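Local atomic coordinates of thermophilic dibenzothiophene desulfurization enzyme C (Paenibacillus sp. A11-2, PDB entry 5XDC), a protein that probably catalyses the FMNH2- and oxygen-dependent oxidation of dibenzothiophene to its 5-oxide and then its 5,5-dioxide. Residues B[255-259]-B[385-389]. Sequence-based numbering, arbitrary orientation.
With IND (indole), chain J.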
# COMPACT_ATOMS: atom_id res chain seq x y z
N PHE B 255 1.05 -15.08 19.33
CA PHE B 255 0.06 -14.48 18.44
C PHE B 255 0.62 -14.33 17.03
O PHE B 255 -0.06 -14.60 16.03
CB PHE B 255 -0.37 -13.12 18.97
CG PHE B 255 -0.99 -13.15 20.36
CD1 PHE B 255 -1.53 -14.31 20.87
CD2 PHE B 255 -1.05 -11.98 21.12
CE1 PHE B 255 -2.11 -14.32 22.14
CE2 PHE B 255 -1.63 -11.99 22.39
CZ PHE B 255 -2.16 -13.17 22.89
N THR B 256 1.88 -13.88 16.93
CA THR B 256 2.53 -13.72 15.64
C THR B 256 2.49 -15.00 14.83
O THR B 256 2.21 -14.99 13.63
CB THR B 256 3.98 -13.26 15.85
OG1 THR B 256 4.00 -12.01 16.52
CG2 THR B 256 4.71 -13.10 14.52
N HIS B 257 2.76 -16.14 15.48
CA HIS B 257 2.73 -17.41 14.78
C HIS B 257 1.31 -17.88 14.44
O HIS B 257 1.13 -18.63 13.47
CB HIS B 257 3.48 -18.44 15.63
CG HIS B 257 4.96 -18.30 15.53
ND1 HIS B 257 5.68 -17.39 16.27
CD2 HIS B 257 5.86 -18.92 14.72
CE1 HIS B 257 6.96 -17.47 15.94
NE2 HIS B 257 7.10 -18.38 15.00
N LEU B 258 0.29 -17.46 15.20
CA LEU B 258 -1.08 -17.68 14.75
C LEU B 258 -1.31 -16.98 13.42
O LEU B 258 -1.88 -17.57 12.49
CB LEU B 258 -2.08 -17.15 15.78
CG LEU B 258 -2.10 -17.81 17.17
CD1 LEU B 258 -3.15 -17.16 18.02
CD2 LEU B 258 -2.34 -19.31 17.03
N TYR B 259 -0.84 -15.74 13.31
CA TYR B 259 -1.08 -14.96 12.09
C TYR B 259 -0.28 -15.52 10.92
O TYR B 259 -0.81 -15.63 9.81
CB TYR B 259 -0.75 -13.48 12.34
CG TYR B 259 -1.42 -12.91 13.56
CD1 TYR B 259 -2.59 -13.45 14.08
CD2 TYR B 259 -0.87 -11.83 14.21
CE1 TYR B 259 -3.17 -12.94 15.22
CE2 TYR B 259 -1.44 -11.31 15.36
CZ TYR B 259 -2.58 -11.89 15.86
OH TYR B 259 -3.13 -11.36 17.00
N HIS B 385 -8.62 -11.99 15.67
CA HIS B 385 -7.62 -12.02 16.72
C HIS B 385 -6.58 -10.92 16.59
O HIS B 385 -6.01 -10.51 17.62
CB HIS B 385 -6.90 -13.36 16.79
CG HIS B 385 -6.17 -13.51 18.08
ND1 HIS B 385 -4.84 -13.21 18.20
CD2 HIS B 385 -6.62 -13.77 19.33
CE1 HIS B 385 -4.47 -13.36 19.46
NE2 HIS B 385 -5.54 -13.69 20.17
N THR B 386 -6.30 -10.41 15.38
CA THR B 386 -5.32 -9.34 15.25
C THR B 386 -5.72 -8.09 16.04
O THR B 386 -4.89 -7.21 16.26
CB THR B 386 -5.11 -8.94 13.77
OG1 THR B 386 -6.38 -8.69 13.15
CG2 THR B 386 -4.34 -9.99 13.00
N LEU B 387 -6.99 -7.99 16.46
CA LEU B 387 -7.50 -6.89 17.26
C LEU B 387 -7.23 -7.06 18.74
O LEU B 387 -7.59 -6.17 19.53
CB LEU B 387 -9.00 -6.73 17.03
CG LEU B 387 -9.41 -6.53 15.57
CD1 LEU B 387 -10.91 -6.63 15.42
CD2 LEU B 387 -8.92 -5.18 15.07
N HIS B 388 -6.61 -8.18 19.15
CA HIS B 388 -6.34 -8.43 20.56
C HIS B 388 -5.78 -7.19 21.25
O HIS B 388 -6.23 -6.80 22.34
CB HIS B 388 -5.38 -9.61 20.68
CG HIS B 388 -4.94 -9.90 22.08
ND1 HIS B 388 -3.90 -9.22 22.68
CD2 HIS B 388 -5.40 -10.79 22.99
CE1 HIS B 388 -3.73 -9.69 23.91
NE2 HIS B 388 -4.63 -10.65 24.12
N ASP B 389 -4.77 -6.58 20.64
CA ASP B 389 -4.26 -5.30 21.08
C ASP B 389 -3.85 -4.54 19.83
O ASP B 389 -3.50 -5.16 18.82
CB ASP B 389 -3.08 -5.45 22.07
CG ASP B 389 -1.98 -6.33 21.54
OD1 ASP B 389 -2.05 -7.57 21.71
OD2 ASP B 389 -1.04 -5.76 20.97
N1 IND J . -10.44 -14.06 19.98
C2 IND J . -10.28 -15.00 20.91
C3 IND J . -9.78 -14.35 21.89
C4 IND J . -9.06 -12.06 22.57
C5 IND J . -8.98 -10.76 22.07
C6 IND J . -9.42 -10.47 20.76
C7 IND J . -9.93 -11.49 19.96
C8 IND J . -10.01 -12.78 20.45
C9 IND J . -9.56 -13.06 21.78
O HOH W 1 -3.14 -8.74 18.38
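The indole pocket is backed by an aromatic cluster in which Phe255 and Tyr259 of helix 247-276 meet the pocket histidines His385 and His388. The edge of His385 points at one face of Phe255, with CE1 3.4 Å from Phe255 CD1 and the planes at 70°. Phe255 in turn sets its own edge against the face of His388, where its CE2 lies 3.5 Å from His388 CE1. His385 CG is anti to the backbone N (chi1 -164°), which brings ND1 to the hydroxyl of Tyr259. The hydrogen bond between Tyr259 OH and His385 ND1 measures 2.8 Å, while His385 NE2 bonds to Tyr93, an FMN-binding residue. Thr386 CG2 makes a CH-pi contact over the centre of the Tyr259 ring, 3.8 Å from its centroid. Within the acyl-CoA dehydrogenase-like C-terminal domain, the histidines sit at the two ends of a type I turn that starts at the last residue of helix 376-385 and leads toward helix 391-404. His388 ND1 donates to the anti lone pair of Asp389 OD1 at 2.7 Å, nearly in the imidazole plane. Lys345 forms a salt bridge with Asp389 OD2. With an alanine in place of His388, the imidazole would be gone, which would probably open a gap between Phe255 CE2 and the indole and remove the ND1 donor to Asp389.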